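Long-range contacts in pectinesterase (Sitophilus oryzae, PDB 4PMH), which hydrolyses the methyl esters of pectin to release methanol and probably takes part in the digestion of plant cell walls: residues Ala193-His198 with Thr217-Glu222; Cys239-Lys244 with Ser272-Asp277. All coordinates share one frame; numbering follows the deposited sequence.

Contact 1: residues Ala193-His198 with Thr217-Glu222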
ATOM      1  N   ALA A 193       4.876  -8.976  -7.309  1.00 14.35           N
ATOM      2  CA  ALA A 193       4.130  -9.507  -6.190  1.00 13.66           C
ATOM      3  C   ALA A 193       2.655  -9.334  -6.421  1.00 13.88           C
ATOM      4  O   ALA A 193       2.225  -8.633  -7.357  1.00 13.24           O
ATOM      5  CB  ALA A 193       4.557  -8.799  -4.902  1.00 14.03           C
ATOM      6  N   ARG A 194       1.875  -9.993  -5.568  1.00 13.30           N
ATOM      7  CA  ARG A 194       0.430  -9.936  -5.613  1.00 14.12           C
ATOM      8  C   ARG A 194      -0.039  -9.635  -4.177  1.00 13.18           C
ATOM      9  O   ARG A 194       0.312 -10.362  -3.249  1.00 12.34           O
ATOM     10  CB  ARG A 194      -0.136 -11.289  -6.111  1.00 15.63           C
ATOM     11  CG  ARG A 194       0.332 -11.740  -7.506  1.00 17.06           C
ATOM     12  CD  ARG A 194      -0.167 -13.133  -7.920  1.00 18.06           C
ATOM     13  NE  ARG A 194      -1.629 -13.257  -7.864  1.00 19.76           N
ATOM     14  CZ  ARG A 194      -2.335 -14.000  -6.994  1.00 22.29           C
ATOM     15  NH1 ARG A 194      -1.758 -14.762  -6.063  1.00 22.81           N
ATOM     16  NH2 ARG A 194      -3.667 -13.986  -7.061  1.00 24.32           N
ATOM     17  N   LEU A 195      -0.796  -8.562  -4.001  1.00 13.08           N
ATOM     18  CA  LEU A 195      -1.228  -8.097  -2.700  1.00 13.04           C
ATOM     19  C   LEU A 195      -2.762  -8.108  -2.704  1.00 13.27           C
ATOM     20  O   LEU A 195      -3.376  -7.406  -3.504  1.00 13.43           O
ATOM     21  CB  LEU A 195      -0.633  -6.693  -2.421  1.00 13.16           C
ATOM     22  CG  LEU A 195       0.890  -6.559  -2.603  1.00 13.34           C
ATOM     23  CD1 LEU A 195       1.314  -5.105  -2.512  1.00 13.14           C
ATOM     24  CD2 LEU A 195       1.630  -7.401  -1.571  1.00 13.74           C
ATOM     25  N   LEU A 196      -3.374  -8.941  -1.848  1.00 12.89           N
ATOM     26  CA  LEU A 196      -4.783  -9.293  -1.981  1.00 12.99           C
ATOM     27  C   LEU A 196      -5.579  -9.007  -0.710  1.00 13.09           C
ATOM     28  O   LEU A 196      -5.205  -9.399   0.378  1.00 11.94           O
ATOM     29  CB  LEU A 196      -4.949 -10.781  -2.322  1.00 13.89           C
ATOM     30  CG  LEU A 196      -3.997 -11.446  -3.333  1.00 14.50           C
ATOM     31  CD1 LEU A 196      -4.233 -12.950  -3.381  1.00 15.38           C
ATOM     32  CD2 LEU A 196      -4.109 -10.838  -4.718  1.00 14.97           C
ATOM     33  N   GLY A 197      -6.692  -8.333  -0.866  1.00 13.38           N
ATOM     34  CA  GLY A 197      -7.512  -8.027   0.265  1.00 14.02           C
ATOM     35  C   GLY A 197      -8.781  -7.393  -0.209  1.00 14.71           C
ATOM     36  O   GLY A 197      -9.177  -7.559  -1.364  1.00 14.67           O
ATOM     37  N   HIS A 198      -9.419  -6.669   0.696  1.00 15.17           N
ATOM     38  CA  HIS A 198     -10.624  -5.948   0.354  1.00 16.08           C
ATOM     39  C   HIS A 198     -10.493  -4.517   0.817  1.00 15.58           C
ATOM     40  O   HIS A 198     -10.140  -3.650   0.006  1.00 13.88           O
ATOM     41  CB  HIS A 198     -11.837  -6.669   0.899  1.00 17.43           C
ATOM     42  CG  HIS A 198     -12.211  -7.845   0.069  1.00 19.03           C
ATOM     43  ND1 HIS A 198     -11.711  -9.106   0.303  1.00 20.75           N
ATOM     44  CD2 HIS A 198     -12.970  -7.939  -1.044  1.00 20.60           C
ATOM     45  CE1 HIS A 198     -12.158  -9.931  -0.624  1.00 21.30           C
ATOM     46  NE2 HIS A 198     -12.927  -9.248  -1.450  1.00 21.72           N
ATOM     47  N   THR A 217       6.996  -2.381  -8.415  1.00 13.64           N
ATOM     48  CA  THR A 217       7.135  -2.671  -9.829  1.00 14.07           C
ATOM     49  C   THR A 217       6.491  -4.003 -10.140  1.00 14.16           C
ATOM     50  O   THR A 217       6.603  -4.946  -9.354  1.00 13.63           O
ATOM     51  CB  THR A 217       8.619  -2.740 -10.245  1.00 14.41           C
ATOM     52  OG1 THR A 217       9.353  -3.480  -9.272  1.00 15.17           O
ATOM     53  CG2 THR A 217       9.194  -1.357 -10.330  1.00 14.72           C
ATOM     54  N   ASN A 218       5.809  -4.067 -11.284  1.00 14.07           N
ATOM     55  CA  ASN A 218       5.218  -5.291 -11.780  1.00 14.86           C
ATOM     56  C   ASN A 218       4.386  -6.019 -10.750  1.00 13.63           C
ATOM     57  O   ASN A 218       4.462  -7.207 -10.624  1.00 13.19           O
ATOM     58  CB  ASN A 218       6.307  -6.191 -12.349  1.00 17.12           C
ATOM     59  CG  ASN A 218       7.113  -5.494 -13.423  1.00 20.30           C
ATOM     60  OD1 ASN A 218       7.933  -4.621 -13.139  1.00 24.42           O
ATOM     61  ND2 ASN A 218       6.855  -5.843 -14.662  1.00 23.91           N
ATOM     62  N   THR A 219       3.554  -5.273 -10.043  1.00 13.29           N
ATOM     63  CA  THR A 219       2.846  -5.793  -8.901  1.00 13.29           C
ATOM     64  C   THR A 219       1.330  -5.587  -9.059  1.00 13.72           C
ATOM     65  O   THR A 219       0.861  -4.553  -9.580  1.00 14.38           O
ATOM     66  CB  THR A 219       3.444  -5.166  -7.621  1.00 13.02           C
ATOM     67  OG1 THR A 219       4.744  -5.738  -7.398  1.00 12.52           O
ATOM     68  CG2 THR A 219       2.562  -5.403  -6.383  1.00 12.83           C
ATOM     69  N   TYR A 220       0.597  -6.607  -8.611  1.00 13.37           N
ATOM     70  CA  TYR A 220      -0.850  -6.713  -8.695  1.00 13.54           C
ATOM     71  C   TYR A 220      -1.450  -6.487  -7.299  1.00 13.11           C
ATOM     72  O   TYR A 220      -1.079  -7.165  -6.331  1.00 12.90           O
ATOM     73  CB  TYR A 220      -1.246  -8.123  -9.188  1.00 14.03           C
ATOM     74  CG  TYR A 220      -2.739  -8.385  -9.187  1.00 14.54           C
ATOM     75  CD1 TYR A 220      -3.539  -7.993 -10.269  1.00 15.13           C
ATOM     76  CD2 TYR A 220      -3.365  -9.004  -8.101  1.00 14.82           C
ATOM     77  CE1 TYR A 220      -4.905  -8.233 -10.274  1.00 14.85           C
ATOM     78  CE2 TYR A 220      -4.742  -9.236  -8.096  1.00 15.00           C
ATOM     79  CZ  TYR A 220      -5.504  -8.854  -9.178  1.00 14.40           C
ATOM     80  OH  TYR A 220      -6.864  -9.058  -9.168  1.00 14.17           O
ATOM     81  N   ILE A 221      -2.385  -5.555  -7.208  1.00 12.67           N
ATOM     82  CA  ILE A 221      -2.951  -5.156  -5.950  1.00 13.05           C
ATOM     83  C   ILE A 221      -4.474  -5.096  -6.085  1.00 13.43           C
ATOM     84  O   ILE A 221      -4.986  -4.403  -6.974  1.00 13.04           O
ATOM     85  CB  ILE A 221      -2.417  -3.758  -5.506  1.00 12.68           C
ATOM     86  CG1 ILE A 221      -0.890  -3.712  -5.561  1.00 12.67           C
ATOM     87  CG2 ILE A 221      -2.921  -3.403  -4.110  1.00 12.84           C
ATOM     88  CD1 ILE A 221      -0.314  -2.327  -5.464  1.00 13.07           C
ATOM     89  N   GLU A 222      -5.191  -5.805  -5.209  1.00 13.84           N
ATOM     90  CA  GLU A 222      -6.645  -5.795  -5.264  1.00 14.95           C
ATOM     91  C   GLU A 222      -7.297  -5.478  -3.941  1.00 14.07           C
ATOM     92  O   GLU A 222      -6.742  -5.722  -2.883  1.00 14.50           O
ATOM     93  CB  GLU A 222      -7.227  -7.116  -5.835  1.00 17.19           C
ATOM     94  CG  GLU A 222      -6.889  -8.391  -5.094  1.00 18.26           C
ATOM     95  CD  GLU A 222      -7.545  -9.659  -5.688  1.00 19.23           C
ATOM     96  OE1 GLU A 222      -7.994 -10.487  -4.870  1.00 20.56           O
ATOM     97  OE2 GLU A 222      -7.606  -9.844  -6.935  1.00 18.04           O
TER
HETATM   98  O   HOH W   1       2.525  -9.722 -10.201  1.00 25.65           O
HETATM   99  O   HOH W   2      -9.127 -10.124  -2.398  1.00 20.48           O
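Ala193 O is gripped from two directions: Tyr220 N donates to it at 2.9 Å, and a water that also donates to Asn218 O approaches it at 3.1 Å. Ala193 N gives its hydrogen to Thr219 OG1 (3.2 Å), a hydroxyl that in turn donates to Thr217 O and stands in for a backbone carbonyl where the pairing begins. From there the parallel ladder proceeds through Leu195, whose N binds Tyr220 O at 2.7 Å and whose O receives Glu222 N.

Leu195 and Ile221 lie side by side on one face, CD1 against CG1. On the other, Leu196 CD2 serves three neighbours: it sits in plane at the edge of the Tyr220 ring (3.8 Å to CE2), lies over one face of the Arg194 guanidinium, offset toward its rim, and meets Glu222 CG at 3.7 Å. That CG stands between the backbone N and the carbonyl carbon (chi1 59°), set against the leucine. The Glu222 carboxylate takes the Tyr220 hydroxyl on OE2 and a water, shared with Gly197 O, on OE1.

Backbone bonds of Arg194 with Leu164 and Ile166 join strand 194-196 to strand 165-168; separately, Arg194 NH1 bonds Ser165 OG. Strand 220-223 is flanked by strand 240-243, all in one parallel sheet of the right-handed beta-helix.

Contact 2: residues Cys239-Lys244 with Ser272-Asp277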
ATOM      1  N   CYS A 239       2.171  -1.466 -12.580  1.00 12.58           N
ATOM      2  CA  CYS A 239       1.398  -2.212 -11.601  1.00 12.50           C
ATOM      3  C   CYS A 239      -0.029  -2.319 -12.086  1.00 12.86           C
ATOM      4  O   CYS A 239      -0.416  -1.621 -13.010  1.00 12.61           O
ATOM      5  CB  CYS A 239       1.442  -1.498 -10.250  1.00 13.00           C
ATOM      6  SG  CYS A 239       2.999  -1.672  -9.356  1.00 12.97           S
ATOM      7  N   THR A 240      -0.799  -3.224 -11.478  1.00 12.90           N
ATOM      8  CA  THR A 240      -2.209  -3.357 -11.775  1.00 13.46           C
ATOM      9  C   THR A 240      -2.984  -3.243 -10.478  1.00 13.26           C
ATOM     10  O   THR A 240      -2.643  -3.919  -9.504  1.00 13.77           O
ATOM     11  CB  THR A 240      -2.533  -4.706 -12.461  1.00 13.51           C
ATOM     12  OG1 THR A 240      -1.877  -4.767 -13.735  1.00 13.86           O
ATOM     13  CG2 THR A 240      -4.024  -4.872 -12.694  1.00 13.98           C
ATOM     14  N   PHE A 241      -4.010  -2.395 -10.481  1.00 13.19           N
ATOM     15  CA  PHE A 241      -4.887  -2.198  -9.333  1.00 13.58           C
ATOM     16  C   PHE A 241      -6.276  -2.697  -9.725  1.00 14.29           C
ATOM     17  O   PHE A 241      -6.864  -2.201 -10.710  1.00 14.19           O
ATOM     18  CB  PHE A 241      -4.961  -0.710  -8.954  1.00 13.47           C
ATOM     19  CG  PHE A 241      -3.628  -0.088  -8.632  1.00 12.97           C
ATOM     20  CD1 PHE A 241      -2.832   0.432  -9.641  1.00 13.26           C
ATOM     21  CD2 PHE A 241      -3.166  -0.026  -7.320  1.00 12.77           C
ATOM     22  CE1 PHE A 241      -1.591   0.997  -9.349  1.00 13.10           C
ATOM     23  CE2 PHE A 241      -1.930   0.518  -7.022  1.00 12.99           C
ATOM     24  CZ  PHE A 241      -1.133   1.032  -8.045  1.00 12.97           C
ATOM     25  N   TYR A 242      -6.805  -3.663  -8.973  1.00 14.40           N
ATOM     26  CA  TYR A 242      -8.015  -4.371  -9.371  1.00 14.62           C
ATOM     27  C   TYR A 242      -9.098  -4.207  -8.314  1.00 14.37           C
ATOM     28  O   TYR A 242      -8.932  -4.648  -7.176  1.00 13.45           O
ATOM     29  CB  TYR A 242      -7.700  -5.857  -9.582  1.00 15.96           C
ATOM     30  CG  TYR A 242      -8.789  -6.620 -10.284  1.00 16.89           C
ATOM     31  CD1 TYR A 242      -9.891  -7.068  -9.585  1.00 17.69           C
ATOM     32  CD2 TYR A 242      -8.718  -6.879 -11.658  1.00 18.05           C
ATOM     33  CE1 TYR A 242     -10.905  -7.747 -10.222  1.00 18.89           C
ATOM     34  CE2 TYR A 242      -9.735  -7.563 -12.313  1.00 18.70           C
ATOM     35  CZ  TYR A 242     -10.828  -7.988 -11.584  1.00 19.24           C
ATOM     36  OH  TYR A 242     -11.851  -8.691 -12.183  1.00 20.61           O
ATOM     37  N   VAL A 243     -10.191  -3.574  -8.696  1.00 14.29           N
ATOM     38  CA  VAL A 243     -11.299  -3.313  -7.800  1.00 15.35           C
ATOM     39  C   VAL A 243     -12.226  -4.513  -7.833  1.00 16.90           C
ATOM     40  O   VAL A 243     -12.855  -4.784  -8.843  1.00 16.34           O
ATOM     41  CB  VAL A 243     -12.090  -2.079  -8.209  1.00 15.24           C
ATOM     42  CG1 VAL A 243     -13.164  -1.769  -7.175  1.00 15.54           C
ATOM     43  CG2 VAL A 243     -11.153  -0.893  -8.362  1.00 15.37           C
ATOM     44  N   LYS A 244     -12.296  -5.217  -6.718  1.00 18.07           N
ATOM     45  CA  LYS A 244     -13.076  -6.429  -6.625  1.00 20.86           C
ATOM     46  C   LYS A 244     -14.526  -6.104  -6.370  1.00 22.19           C
ATOM     47  O   LYS A 244     -14.854  -5.095  -5.760  1.00 21.43           O
ATOM     48  CB  LYS A 244     -12.558  -7.308  -5.488  1.00 22.97           C
ATOM     49  CG  LYS A 244     -11.278  -8.066  -5.815  1.00 25.38           C
ATOM     50  CD  LYS A 244     -11.062  -9.257  -4.887  1.00 29.11           C
ATOM     51  CE  LYS A 244     -12.022 -10.407  -5.161  1.00 29.43           C
ATOM     52  NZ  LYS A 244     -11.646 -11.284  -6.307  1.00 30.73           N
ATOM     53  N   SER A 272       0.739   2.232 -15.315  1.00 12.27           N
ATOM     54  CA  SER A 272       0.008   1.190 -14.601  1.00 12.30           C
ATOM     55  C   SER A 272      -1.407   1.021 -15.183  1.00 12.94           C
ATOM     56  O   SER A 272      -1.790   1.722 -16.138  1.00 12.27           O
ATOM     57  CB  SER A 272      -0.019   1.535 -13.101  1.00 12.61           C
ATOM     58  OG  SER A 272       1.277   1.298 -12.502  1.00 12.82           O
ATOM     59  N   THR A 273      -2.158   0.061 -14.635  1.00 12.57           N
ATOM     60  CA  THR A 273      -3.502  -0.207 -15.052  1.00 13.20           C
ATOM     61  C   THR A 273      -4.404  -0.174 -13.838  1.00 13.26           C
ATOM     62  O   THR A 273      -4.092  -0.763 -12.789  1.00 12.81           O
ATOM     63  CB  THR A 273      -3.581  -1.595 -15.702  1.00 13.81           C
ATOM     64  OG1 THR A 273      -2.765  -1.609 -16.892  1.00 14.08           O
ATOM     65  CG2 THR A 273      -5.015  -1.964 -16.066  1.00 14.27           C
ATOM     66  N   ILE A 274      -5.513   0.533 -13.972  1.00 13.57           N
ATOM     67  CA  ILE A 274      -6.539   0.558 -12.950  1.00 14.27           C
ATOM     68  C   ILE A 274      -7.828  -0.059 -13.514  1.00 14.70           C
ATOM     69  O   ILE A 274      -8.451   0.468 -14.436  1.00 14.62           O
ATOM     70  CB  ILE A 274      -6.804   1.996 -12.471  1.00 14.63           C
ATOM     71  CG1 ILE A 274      -5.525   2.586 -11.863  1.00 14.89           C
ATOM     72  CG2 ILE A 274      -7.966   1.999 -11.514  1.00 14.98           C
ATOM     73  CD1 ILE A 274      -5.632   4.031 -11.442  1.00 15.37           C
ATOM     74  N   THR A 275      -8.241  -1.173 -12.931  1.00 15.16           N
ATOM     75  CA  THR A 275      -9.316  -1.956 -13.502  1.00 15.91           C
ATOM     76  C   THR A 275     -10.093  -2.651 -12.389  1.00 16.43           C
ATOM     77  O   THR A 275      -9.928  -2.340 -11.200  1.00 15.77           O
ATOM     78  CB  THR A 275      -8.728  -2.964 -14.517  1.00 16.07           C
ATOM     79  OG1 THR A 275      -9.782  -3.562 -15.269  1.00 16.66           O
ATOM     80  CG2 THR A 275      -7.911  -4.041 -13.826  1.00 16.07           C
ATOM     81  N   GLY A 276     -10.947  -3.586 -12.765  1.00 17.40           N
ATOM     82  CA  GLY A 276     -11.717  -4.287 -11.763  1.00 18.88           C
ATOM     83  C   GLY A 276     -12.719  -5.210 -12.392  1.00 20.28           C
ATOM     84  O   GLY A 276     -12.717  -5.400 -13.609  1.00 19.46           O
ATOM     85  N   ASP A 277     -13.579  -5.763 -11.534  1.00 21.31           N
ATOM     86  CA  ASP A 277     -14.641  -6.659 -11.954  1.00 23.15           C
ATOM     87  C   ASP A 277     -15.637  -5.924 -12.830  1.00 23.42           C
ATOM     88  O   ASP A 277     -15.884  -4.731 -12.642  1.00 21.62           O
ATOM     89  CB  ASP A 277     -15.382  -7.255 -10.741  1.00 23.73           C
ATOM     90  CG  ASP A 277     -14.610  -8.377 -10.055  1.00 25.10           C
ATOM     91  OD1 ASP A 277     -13.844  -9.132 -10.724  1.00 26.17           O
ATOM     92  OD2 ASP A 277     -14.777  -8.514  -8.813  1.00 27.63           O
TER
HETATM   93  O   HOH W   3      -0.264  -2.719 -16.122  1.00 40.91           O
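The Tyr242 ring has Gly276 lying over one face, its CA 3.7 Å from the ring centroid and only 5° off the normal, a CH-pi contact. At the ring's edge, in plane, stands Asp277 OD1, which accepts the phenol hydrogen at 2.5 Å; the carboxylate is turned 81° from the ring and receives the hydroxyl from above its own plane. Tyr242 CG stands anti to the backbone N (chi1 -167°), beside the carbonyl carbon, and the ring built on it lies against Gly276 of the next strand. Thr275 CG2 approaches Tyr242 CD2 obliquely at 3.7 Å. On the opposite face of the sheet, the Phe241 ring presents its edge to Thr273 O and Ser272 CB, while Phe255 and Phe236 meet it edge-to-face.

Between these two faces runs a parallel ladder of the kind that builds the right-handed beta-helix of pectinesterases, in which successive coils place equivalent strands in register. Phe241 uses both backbone groups, N to Thr273 O and O from Thr275 N, the latter at 2.8 Å. Val243 likewise bonds Thr275 O through its N and accepts Asp277 N on its O. A phenylalanine in place of Tyr242 would probably leave Asp277 OD1 without its hydroxyl partner and the carboxylate less firmly held on that side.

Asp277 OD2 binds Ala245 N, so the two carboxylate oxygens tie Tyr242 of strand 240-243 to the backbone just beyond the strand's end. At the other end Ser272 OG takes the hydrogen of Cys239 N at 2.9 Å and is also bonded to Tyr270 O, while a water bound to Thr273 OG1 makes a weak bond to Cys239 O.

How the contacts relate
Contacts 1 and 2 are two strand pairings of one parallel sheet, their centres about 9 Å apart, separated by the pairing of strand 220-223 with strand 240-243. At this seam Ile221 O lies 2.8 Å from Tyr242 N and Ile221 N 2.8 Å from Thr240 O, both probable hydrogen bonds. Tyr220 touches Thr240 and Tyr242 across it, and Ile221 touches Phe241 on the other face. The chain closes contact 1 before opening contact 2. Gln199, the transition-state stabilizer inferred by similarity, has its side chain about 8 Å from Gly197 of contact 1, close in sequence too, and about 10 Å from that of Lys244 in contact 2. The side chain of Val243 is about 11 Å from that of the presumed nucleophile Asp226.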